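Local coordinates for protein retinol dehydratase (Spodoptera frugiperda, PDB 1FMJ) that converts retinol to anhydroretinol by dehydration, using a sulfotransferase-type fold that binds retinol and adenosine-3'-5'-diphosphate, at residues V45-I56 / L106-P114; T76-W84 / A95-Y103. All blocks are in the same frame, centred on the assembly; numbering follows the deposited sequence.

Interaction 1 of 2, residues V45-I56 / L106-P114; sequences VYRPYLKDAANI and LDGFMIYDP
Met110 crosses Tyr46 at about a right angle, its CG 3.7 Å from Tyr46 CB, and its chain runs on extended until the sulfur lies between two aromatic rings. Met110 SD is 5.4 Å from the centroid of the Tyr46 ring, at its edge, and approaches the Tyr49 ring obliquely, a pair of Met-aromatic contacts; it also accepts a weak hydrogen bond from Tyr46 N. Beside it, CG1 of Ile111 sits over one face of the Tyr46 ring in a CH-pi contact. The Pro48 ring packs on Met110 O and Tyr112 O, with CG against Asp113 CB. Phe109 fills the other half of this packed zone. With CG held between backbone N and carbonyl carbon (chi1 75°), its ring turns its edge to Pro48 O and Ile56 CD1, while Phe109 CZ meets Tyr49 CD1 at 3.8 Å. Asp52 OD1 is hydrogen-bonded to Ser147. The Lys51 side is looser and wetter: the exposed lysine slides past Phe109, and a water bridges Lys51 NZ (3.1 Å from its oxygen) and Tyr112 O. The contact joins the end of strand 43-46 and its following 3-10 turn to the loop after strand 104-105, which supplies Tyr112 to the retinol pocket.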
loop_
_atom_site.group_PDB
_atom_site.type_symbol
_atom_site.label_atom_id
_atom_site.label_comp_id
_atom_site.label_asym_id
_atom_site.label_seq_id
_atom_site.Cartn_x
_atom_site.Cartn_y
_atom_site.Cartn_z
ATOM N N VAL A 45 8.886 -9.258 -3.843
ATOM C CA VAL A 45 7.771 -9.788 -3.071
ATOM C C VAL A 45 8.271 -10.649 -1.929
ATOM O O VAL A 45 9.258 -11.381 -2.064
ATOM C CB VAL A 45 6.771 -10.618 -3.950
ATOM C CG1 VAL A 45 6.226 -9.753 -5.082
ATOM C CG2 VAL A 45 7.441 -11.854 -4.509
ATOM N N TYR A 46 7.607 -10.534 -0.783
ATOM C CA TYR A 46 7.974 -11.332 0.375
ATOM C C TYR A 46 7.782 -12.787 -0.042
ATOM O O TYR A 46 6.760 -13.135 -0.632
ATOM C CB TYR A 46 7.078 -10.977 1.566
ATOM C CG TYR A 46 7.530 -9.734 2.311
ATOM C CD1 TYR A 46 6.739 -8.588 2.346
ATOM C CD2 TYR A 46 8.745 -9.715 2.986
ATOM C CE1 TYR A 46 7.151 -7.451 3.040
ATOM C CE2 TYR A 46 9.166 -8.590 3.685
ATOM C CZ TYR A 46 8.365 -7.463 3.708
ATOM O OH TYR A 46 8.779 -6.362 4.412
ATOM N N ARG A 47 8.768 -13.630 0.264
ATOM C CA ARG A 47 8.730 -15.038 -0.117
ATOM C C ARG A 47 7.375 -15.735 0.051
ATOM O O ARG A 47 6.923 -16.428 -0.853
ATOM C CB ARG A 47 9.818 -15.814 0.632
ATOM C CG ARG A 47 10.150 -17.147 -0.009
ATOM C CD ARG A 47 11.226 -17.900 0.768
ATOM N NE ARG A 47 11.732 -19.033 -0.001
ATOM C CZ ARG A 47 12.484 -18.919 -1.093
ATOM N NH1 ARG A 47 12.823 -17.720 -1.545
ATOM N NH2 ARG A 47 12.892 -20.005 -1.737
ATOM N N PRO A 48 6.715 -15.571 1.210
ATOM C CA PRO A 48 5.412 -16.205 1.432
ATOM C C PRO A 48 4.379 -15.893 0.348
ATOM O O PRO A 48 3.312 -16.511 0.293
ATOM C CB PRO A 48 4.993 -15.651 2.791
ATOM C CG PRO A 48 6.281 -15.532 3.497
ATOM C CD PRO A 48 7.176 -14.907 2.443
ATOM N N TYR A 49 4.685 -14.930 -0.512
ATOM C CA TYR A 49 3.751 -14.570 -1.568
ATOM C C TYR A 49 3.578 -15.698 -2.575
ATOM O O TYR A 49 2.468 -15.961 -3.046
ATOM C CB TYR A 49 4.220 -13.318 -2.310
ATOM C CG TYR A 49 3.221 -12.866 -3.339
ATOM C CD1 TYR A 49 2.039 -12.234 -2.956
ATOM C CD2 TYR A 49 3.407 -13.143 -4.693
ATOM C CE1 TYR A 49 1.064 -11.894 -3.888
ATOM C CE2 TYR A 49 2.427 -12.802 -5.646
ATOM C CZ TYR A 49 1.261 -12.183 -5.231
ATOM O OH TYR A 49 0.271 -11.884 -6.148
ATOM N N LEU A 50 4.680 -16.371 -2.887
ATOM C CA LEU A 50 4.688 -17.447 -3.870
ATOM C C LEU A 50 3.678 -18.574 -3.662
ATOM O O LEU A 50 3.316 -19.256 -4.617
ATOM C CB LEU A 50 6.100 -18.034 -3.978
ATOM C CG LEU A 50 7.219 -17.088 -4.436
ATOM C CD1 LEU A 50 8.570 -17.773 -4.280
ATOM C CD2 LEU A 50 7.000 -16.676 -5.880
ATOM N N LYS A 51 3.225 -18.793 -2.432
ATOM C CA LYS A 51 2.254 -19.858 -2.193
ATOM C C LYS A 51 0.847 -19.478 -2.680
ATOM O O LYS A 51 -0.018 -20.337 -2.831
ATOM C CB LYS A 51 2.219 -20.219 -0.700
ATOM C CG LYS A 51 1.806 -19.072 0.210
ATOM C CD LYS A 51 1.977 -19.395 1.693
ATOM C CE LYS A 51 1.513 -18.214 2.551
ATOM N NZ LYS A 51 1.741 -18.411 4.009
ATOM N N ASP A 52 0.625 -18.194 -2.953
ATOM C CA ASP A 52 -0.696 -17.738 -3.391
ATOM C C ASP A 52 -0.665 -16.914 -4.684
ATOM O O ASP A 52 -1.698 -16.408 -5.128
ATOM C CB ASP A 52 -1.329 -16.927 -2.251
ATOM C CG ASP A 52 -2.826 -16.709 -2.428
ATOM O OD1 ASP A 52 -3.532 -17.661 -2.803
ATOM O OD2 ASP A 52 -3.305 -15.589 -2.163
ATOM N N ALA A 53 0.508 -16.793 -5.300
ATOM C CA ALA A 53 0.646 -15.998 -6.528
ATOM C C ALA A 53 -0.243 -16.449 -7.690
ATOM O O ALA A 53 -0.905 -15.629 -8.327
ATOM C CB ALA A 53 2.108 -15.972 -6.971
ATOM N N ALA A 54 -0.258 -17.748 -7.968
ATOM C CA ALA A 54 -1.078 -18.285 -9.055
ATOM C C ALA A 54 -2.572 -18.087 -8.775
ATOM O O ALA A 54 -3.336 -17.702 -9.665
ATOM C CB ALA A 54 -0.775 -19.751 -9.246
ATOM N N ASN A 55 -2.979 -18.353 -7.536
ATOM C CA ASN A 55 -4.374 -18.189 -7.140
ATOM C C ASN A 55 -4.827 -16.748 -7.328
ATOM O O ASN A 55 -5.937 -16.490 -7.794
ATOM C CB ASN A 55 -4.562 -18.579 -5.675
ATOM C CG ASN A 55 -4.607 -20.076 -5.472
ATOM O OD1 ASN A 55 -4.687 -20.550 -4.346
ATOM N ND2 ASN A 55 -4.555 -20.828 -6.562
ATOM N N ILE A 56 -3.961 -15.807 -6.965
ATOM C CA ILE A 56 -4.293 -14.396 -7.104
ATOM C C ILE A 56 -4.333 -14.001 -8.577
ATOM O O ILE A 56 -5.082 -13.119 -8.973
ATOM C CB ILE A 56 -3.284 -13.518 -6.333
ATOM C CG1 ILE A 56 -3.529 -13.668 -4.827
ATOM C CG2 ILE A 56 -3.425 -12.063 -6.745
ATOM C CD1 ILE A 56 -2.406 -13.131 -3.951
ATOM N N LEU A 106 -5.580 -7.738 0.100
ATOM C CA LEU A 106 -5.171 -8.835 -0.768
ATOM C C LEU A 106 -3.753 -9.362 -0.544
ATOM O O LEU A 106 -3.552 -10.575 -0.386
ATOM C CB LEU A 106 -5.351 -8.416 -2.232
ATOM C CG LEU A 106 -5.157 -9.510 -3.291
ATOM C CD1 LEU A 106 -6.028 -10.712 -2.955
ATOM C CD2 LEU A 106 -5.509 -8.957 -4.667
ATOM N N ASP A 107 -2.769 -8.466 -0.526
ATOM C CA ASP A 107 -1.389 -8.884 -0.336
ATOM C C ASP A 107 -0.832 -8.724 1.083
ATOM O O ASP A 107 0.368 -8.853 1.298
ATOM C CB ASP A 107 -0.477 -8.178 -1.360
ATOM C CG ASP A 107 -0.702 -6.671 -1.432
ATOM O OD1 ASP A 107 -1.863 -6.228 -1.558
ATOM O OD2 ASP A 107 0.298 -5.923 -1.393
ATOM N N GLY A 108 -1.701 -8.458 2.054
ATOM C CA GLY A 108 -1.234 -8.299 3.422
ATOM C C GLY A 108 -0.552 -9.529 4.016
ATOM O O GLY A 108 0.450 -9.429 4.729
ATOM N N PHE A 109 -1.086 -10.703 3.717
ATOM C CA PHE A 109 -0.536 -11.937 4.260
ATOM C C PHE A 109 0.942 -12.166 3.987
ATOM O O PHE A 109 1.656 -12.651 4.855
ATOM C CB PHE A 109 -1.300 -13.125 3.700
ATOM C CG PHE A 109 -0.951 -13.436 2.279
ATOM C CD1 PHE A 109 -0.028 -14.432 1.980
ATOM C CD2 PHE A 109 -1.507 -12.701 1.243
ATOM C CE1 PHE A 109 0.335 -14.688 0.665
ATOM C CE2 PHE A 109 -1.146 -12.951 -0.078
ATOM C CZ PHE A 109 -0.221 -13.949 -0.363
ATOM N N MET A 110 1.401 -11.813 2.789
ATOM C CA MET A 110 2.791 -12.083 2.398
ATOM C C MET A 110 3.915 -11.653 3.338
ATOM O O MET A 110 5.006 -12.232 3.305
ATOM C CB MET A 110 3.073 -11.525 0.995
ATOM C CG MET A 110 3.507 -10.062 0.942
ATOM S SD MET A 110 4.198 -9.637 -0.681
ATOM C CE MET A 110 4.087 -7.824 -0.662
ATOM N N ILE A 111 3.672 -10.662 4.186
ATOM C CA ILE A 111 4.735 -10.209 5.077
ATOM C C ILE A 111 4.986 -11.204 6.200
ATOM O O ILE A 111 5.979 -11.106 6.919
ATOM C CB ILE A 111 4.407 -8.820 5.679
ATOM C CG1 ILE A 111 5.650 -8.228 6.339
ATOM C CG2 ILE A 111 3.273 -8.935 6.676
ATOM C CD1 ILE A 111 5.509 -6.755 6.684
ATOM N N TYR A 112 4.098 -12.179 6.331
ATOM C CA TYR A 112 4.226 -13.177 7.394
ATOM C C TYR A 112 4.571 -14.573 6.901
ATOM O O TYR A 112 3.936 -15.086 5.993
ATOM C CB TYR A 112 2.928 -13.243 8.199
ATOM C CG TYR A 112 2.961 -14.245 9.339
ATOM C CD1 TYR A 112 3.876 -14.105 10.385
ATOM C CD2 TYR A 112 2.057 -15.311 9.388
ATOM C CE1 TYR A 112 3.891 -14.996 11.455
ATOM C CE2 TYR A 112 2.066 -16.215 10.454
ATOM C CZ TYR A 112 2.987 -16.049 11.483
ATOM O OH TYR A 112 3.026 -16.929 12.534
ATOM N N ASP A 113 5.564 -15.188 7.534
ATOM C CA ASP A 113 6.009 -16.539 7.192
ATOM C C ASP A 113 5.780 -17.450 8.408
ATOM O O ASP A 113 6.581 -17.455 9.337
ATOM C CB ASP A 113 7.497 -16.492 6.838
ATOM C CG ASP A 113 8.023 -17.807 6.303
ATOM O OD1 ASP A 113 9.157 -17.801 5.782
ATOM O OD2 ASP A 113 7.325 -18.838 6.405
ATOM N N PRO A 114 4.689 -18.239 8.408
ATOM C CA PRO A 114 4.365 -19.146 9.522
ATOM C C PRO A 114 5.538 -19.995 10.010
ATOM O O PRO A 114 5.686 -20.249 11.212
ATOM C CB PRO A 114 3.233 -20.000 8.955
ATOM C CG PRO A 114 2.546 -19.064 8.016
ATOM C CD PRO A 114 3.715 -18.396 7.313
HETATM O O HOH W 1 1.119 -15.807 5.583
#

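Interaction 2 of 2, residues T76-W84 / A95-Y103; sequences TTMTQELVW and AKTYMSLRY. With A3P (adenosine-3'-5'-diphosphate), chain G.
Gln80 lies across one face of the Tyr103 ring: its CG stands 3.8 Å from the ring centroid in a CH-pi contact, and OE1 sits over the same ring, offset toward the rim. The tyrosine hydroxyl donates to Gln80 O (Tyr103 OH to O 2.7 Å), in the carbonyl plane on a lone pair, although that oxygen already takes the helical bond from Trp84 N. Arg102, the residue before Tyr103, meets Trp84 and Glu81. Its CD rests over the Trp84 six-membered ring, 3.6 Å from the centroid. Bent at chi3 (-76°), the chain then turns its end to Glu81, where both nitrogens converge on the one oxygen OE2 in a salt bridge: Arg102 NH2 on its syn lone pair, NH1 (3.0 Å) from above the carboxylate plane, the two planes 88° apart. Met99 SD lies over the rim of one guanidinium face, and Thr97 O accepts weak bonds from NE and NH2. Further out, Glu81 OE1 bonds to His281 and to a water shared with Ala95 O, while a second water joins Trp84 NE1 to Arg102 O. Helix 76-87 begins with Thr76 and Thr77, whose backbone N and OG1 bind the 5'-phosphate of adenosine-3'-5'-diphosphate, as in a P-loop-like phosphate site. The buried ion pair thus ties short helix 99-102 to this phosphate-binding helix, and the partners on both carboxylate oxygens probably favour an ionised Glu81.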
loop_
_atom_site.group_PDB
_atom_site.type_symbol
_atom_site.label_atom_id
_atom_site.label_comp_id
_atom_site.label_asym_id
_atom_site.label_seq_id
_atom_site.Cartn_x
_atom_site.Cartn_y
_atom_site.Cartn_z
ATOM N N THR A 76 -3.517 5.423 -0.069
ATOM C CA THR A 76 -4.517 4.357 -0.095
ATOM C C THR A 76 -5.608 4.484 0.977
ATOM O O THR A 76 -6.794 4.315 0.685
ATOM C CB THR A 76 -3.847 2.978 0.070
ATOM O OG1 THR A 76 -2.634 2.949 -0.687
ATOM C CG2 THR A 76 -4.760 1.865 -0.425
ATOM N N THR A 77 -5.213 4.781 2.212
ATOM C CA THR A 77 -6.180 4.878 3.308
ATOM C C THR A 77 -7.267 5.914 3.056
ATOM O O THR A 77 -8.448 5.628 3.243
ATOM C CB THR A 77 -5.487 5.193 4.643
ATOM O OG1 THR A 77 -4.328 4.363 4.783
ATOM C CG2 THR A 77 -6.434 4.911 5.806
ATOM N N MET A 78 -6.866 7.114 2.637
ATOM C CA MET A 78 -7.803 8.192 2.335
ATOM C C MET A 78 -8.802 7.706 1.310
ATOM O O MET A 78 -10.015 7.807 1.493
ATOM C CB MET A 78 -7.085 9.384 1.710
ATOM C CG MET A 78 -5.999 9.982 2.540
ATOM S SD MET A 78 -5.131 11.182 1.569
ATOM C CE MET A 78 -6.364 12.494 1.497
ATOM N N THR A 79 -8.259 7.200 0.208
ATOM C CA THR A 79 -9.057 6.698 -0.899
ATOM C C THR A 79 -10.020 5.615 -0.434
ATOM O O THR A 79 -11.186 5.606 -0.825
ATOM C CB THR A 79 -8.155 6.122 -2.005
ATOM O OG1 THR A 79 -7.188 7.104 -2.388
ATOM C CG2 THR A 79 -8.985 5.734 -3.230
ATOM N N GLN A 80 -9.538 4.698 0.399
ATOM C CA GLN A 80 -10.404 3.628 0.895
ATOM C C GLN A 80 -11.613 4.195 1.623
ATOM O O GLN A 80 -12.726 3.714 1.456
ATOM C CB GLN A 80 -9.651 2.711 1.852
ATOM C CG GLN A 80 -8.708 1.757 1.168
ATOM C CD GLN A 80 -7.952 0.912 2.150
ATOM O OE1 GLN A 80 -8.528 0.059 2.818
ATOM N NE2 GLN A 80 -6.651 1.145 2.249
ATOM N N GLU A 81 -11.382 5.215 2.438
ATOM C CA GLU A 81 -12.457 5.827 3.206
ATOM C C GLU A 81 -13.439 6.533 2.295
ATOM O O GLU A 81 -14.655 6.360 2.433
ATOM C CB GLU A 81 -11.889 6.810 4.228
ATOM C CG GLU A 81 -12.937 7.403 5.170
ATOM C CD GLU A 81 -13.470 6.411 6.197
ATOM O OE1 GLU A 81 -14.269 6.832 7.058
ATOM O OE2 GLU A 81 -13.094 5.220 6.153
ATOM N N LEU A 82 -12.914 7.332 1.366
ATOM C CA LEU A 82 -13.761 8.053 0.424
ATOM C C LEU A 82 -14.621 7.064 -0.354
ATOM O O LEU A 82 -15.845 7.199 -0.416
ATOM C CB LEU A 82 -12.908 8.855 -0.562
ATOM C CG LEU A 82 -12.122 10.037 -0.006
ATOM C CD1 LEU A 82 -11.245 10.640 -1.110
ATOM C CD2 LEU A 82 -13.087 11.069 0.544
ATOM N N VAL A 83 -13.961 6.070 -0.945
ATOM C CA VAL A 83 -14.630 5.047 -1.738
ATOM C C VAL A 83 -15.686 4.268 -0.954
ATOM O O VAL A 83 -16.736 3.930 -1.494
ATOM C CB VAL A 83 -13.596 4.039 -2.319
ATOM C CG1 VAL A 83 -14.305 2.834 -2.922
ATOM C CG2 VAL A 83 -12.738 4.719 -3.376
ATOM N N TRP A 84 -15.422 3.976 0.314
ATOM C CA TRP A 84 -16.386 3.215 1.090
ATOM C C TRP A 84 -17.610 4.047 1.406
ATOM O O TRP A 84 -18.733 3.581 1.268
ATOM C CB TRP A 84 -15.777 2.709 2.399
ATOM C CG TRP A 84 -16.510 1.522 2.969
ATOM C CD1 TRP A 84 -16.294 0.203 2.673
ATOM C CD2 TRP A 84 -17.592 1.549 3.908
ATOM N NE1 TRP A 84 -17.174 -0.590 3.371
ATOM C CE2 TRP A 84 -17.980 0.208 4.138
ATOM C CE3 TRP A 84 -18.271 2.575 4.579
ATOM C CZ2 TRP A 84 -19.018 -0.136 5.015
ATOM C CZ3 TRP A 84 -19.307 2.232 5.452
ATOM C CH2 TRP A 84 -19.666 0.887 5.660
ATOM N N ALA A 95 -19.314 3.658 8.931
ATOM C CA ALA A 95 -17.890 3.767 8.615
ATOM C C ALA A 95 -17.017 3.767 9.878
ATOM O O ALA A 95 -15.787 3.867 9.799
ATOM C CB ALA A 95 -17.632 5.027 7.808
ATOM N N LYS A 96 -17.647 3.643 11.040
ATOM C CA LYS A 96 -16.893 3.634 12.284
ATOM C C LYS A 96 -16.241 2.284 12.550
ATOM O O LYS A 96 -15.415 2.152 13.450
ATOM C CB LYS A 96 -17.790 4.044 13.455
ATOM C CG LYS A 96 -18.285 5.482 13.346
ATOM C CD LYS A 96 -19.121 5.886 14.547
ATOM C CE LYS A 96 -19.622 7.325 14.411
ATOM N NZ LYS A 96 -20.367 7.778 15.628
ATOM N N THR A 97 -16.609 1.274 11.770
ATOM C CA THR A 97 -15.999 -0.036 11.950
ATOM C C THR A 97 -14.573 0.060 11.416
ATOM O O THR A 97 -14.281 0.897 10.556
ATOM C CB THR A 97 -16.764 -1.138 11.179
ATOM O OG1 THR A 97 -18.035 -1.361 11.795
ATOM C CG2 THR A 97 -15.989 -2.440 11.198
ATOM N N TYR A 98 -13.686 -0.784 11.931
ATOM C CA TYR A 98 -12.293 -0.781 11.499
ATOM C C TYR A 98 -12.137 -0.968 9.986
ATOM O O TYR A 98 -12.710 -1.882 9.391
ATOM C CB TYR A 98 -11.507 -1.868 12.243
ATOM C CG TYR A 98 -11.349 -1.594 13.728
ATOM C CD1 TYR A 98 -11.873 -2.467 14.683
ATOM C CD2 TYR A 98 -10.688 -0.449 14.177
ATOM C CE1 TYR A 98 -11.747 -2.206 16.056
ATOM C CE2 TYR A 98 -10.555 -0.172 15.546
ATOM C CZ TYR A 98 -11.088 -1.055 16.480
ATOM O OH TYR A 98 -10.977 -0.771 17.828
ATOM N N MET A 99 -11.352 -0.085 9.377
ATOM C CA MET A 99 -11.088 -0.129 7.945
ATOM C C MET A 99 -10.621 -1.535 7.577
ATOM O O MET A 99 -10.990 -2.075 6.536
ATOM C CB MET A 99 -10.005 0.900 7.592
ATOM C CG MET A 99 -9.604 0.954 6.129
ATOM S SD MET A 99 -10.890 1.638 5.079
ATOM C CE MET A 99 -10.637 3.385 5.336
ATOM N N SER A 100 -9.821 -2.131 8.452
ATOM C CA SER A 100 -9.304 -3.469 8.210
ATOM C C SER A 100 -10.417 -4.515 8.131
ATOM O O SER A 100 -10.183 -5.634 7.694
ATOM C CB SER A 100 -8.299 -3.848 9.295
ATOM O OG SER A 100 -8.889 -3.798 10.578
ATOM N N LEU A 101 -11.624 -4.150 8.555
ATOM C CA LEU A 101 -12.762 -5.062 8.487
ATOM C C LEU A 101 -13.637 -4.721 7.279
ATOM O O LEU A 101 -14.425 -5.543 6.820
ATOM C CB LEU A 101 -13.604 -4.978 9.773
ATOM C CG LEU A 101 -13.266 -5.902 10.959
ATOM C CD1 LEU A 101 -11.770 -5.953 11.198
ATOM C CD2 LEU A 101 -13.985 -5.411 12.212
ATOM N N ARG A 102 -13.503 -3.506 6.761
ATOM C CA ARG A 102 -14.308 -3.096 5.622
ATOM C C ARG A 102 -13.637 -3.449 4.293
ATOM O O ARG A 102 -14.296 -3.540 3.256
ATOM C CB ARG A 102 -14.603 -1.596 5.712
ATOM C CG ARG A 102 -15.659 -1.245 6.774
ATOM C CD ARG A 102 -15.898 0.265 6.879
ATOM N NE ARG A 102 -14.816 0.923 7.601
ATOM C CZ ARG A 102 -14.405 2.166 7.380
ATOM N NH1 ARG A 102 -14.982 2.908 6.437
ATOM N NH2 ARG A 102 -13.417 2.669 8.110
ATOM N N TYR A 103 -12.326 -3.663 4.346
ATOM C CA TYR A 103 -11.539 -4.010 3.169
ATOM C C TYR A 103 -10.714 -5.269 3.408
ATOM O O TYR A 103 -10.271 -5.530 4.523
ATOM C CB TYR A 103 -10.554 -2.885 2.820
ATOM C CG TYR A 103 -11.133 -1.727 2.043
ATOM C CD1 TYR A 103 -11.878 -0.735 2.670
ATOM C CD2 TYR A 103 -10.903 -1.612 0.676
ATOM C CE1 TYR A 103 -12.376 0.347 1.954
ATOM C CE2 TYR A 103 -11.397 -0.536 -0.052
ATOM C CZ TYR A 103 -12.130 0.437 0.595
ATOM O OH TYR A 103 -12.597 1.497 -0.130
HETATM P P1 A3P G . 2.999 10.646 5.166
HETATM O O1P A3P G . 3.858 9.574 5.697
HETATM O O2P A3P G . 2.382 11.436 6.252
HETATM O O3P A3P G . 3.770 11.533 4.281
HETATM P P2 A3P G . -1.163 4.901 2.482
HETATM O O4P A3P G . -2.521 4.990 3.043
HETATM O O5P A3P G . -1.210 4.491 1.063
HETATM O O6P A3P G . -0.347 3.947 3.287
HETATM O "O5'" A3P G . -0.486 6.326 2.556
HETATM C "C5'" A3P G . -0.270 6.988 3.792
HETATM C "C4'" A3P G . 0.134 8.448 3.569
HETATM O "O4'" A3P G . -1.085 9.232 3.433
HETATM C "C3'" A3P G . 0.868 9.044 4.772
HETATM O "O3'" A3P G . 1.843 9.997 4.289
HETATM C "C2'" A3P G . -0.288 9.599 5.578
HETATM O "O2'" A3P G . 0.009 10.467 6.668
HETATM C "C1'" A3P G . -1.120 10.222 4.467
HETATM N N9 A3P G . -2.506 10.483 4.875
HETATM C C8 A3P G . -3.407 9.652 5.521
HETATM N N7 A3P G . -4.580 10.180 5.746
HETATM C C5 A3P G . -4.467 11.457 5.215
HETATM C C6 A3P G . -5.374 12.570 5.118
HETATM N N6 A3P G . -6.626 12.536 5.584
HETATM N N1 A3P G . -4.923 13.736 4.504
HETATM C C2 A3P G . -3.645 13.812 4.009
HETATM N N3 A3P G . -2.695 12.827 4.044
HETATM C C4 A3P G . -3.176 11.671 4.664
HETATM O O HOH W 2 -14.283 6.039 9.700
HETATM O O HOH W 3 -17.124 -3.597 3.626
#

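How the interactions relate
The two contacts lie about 22 Å apart, centre to centre, and are nested along the chain: 76-84 and 95-103 both fall between 45-56 and 106-114, so interaction 1 closes a loop that contains interaction 2. Their second segments adjoin in sequence, Tyr103 preceding edge strand 104-105 of the parallel five-stranded sheet and Leu106 following it. Interaction 2 thus joins the helix after strand 66-70 to the chain entering that edge strand, whereas interaction 1 ties the chain leaving it to the antiparallel sheet that includes 43-46. The residues flanking strand 104-105 therefore take part in contacts whose segments also supply residues to the two pockets: Thr76, Thr77 and Met78 to the nucleotide, Tyr112 to retinol.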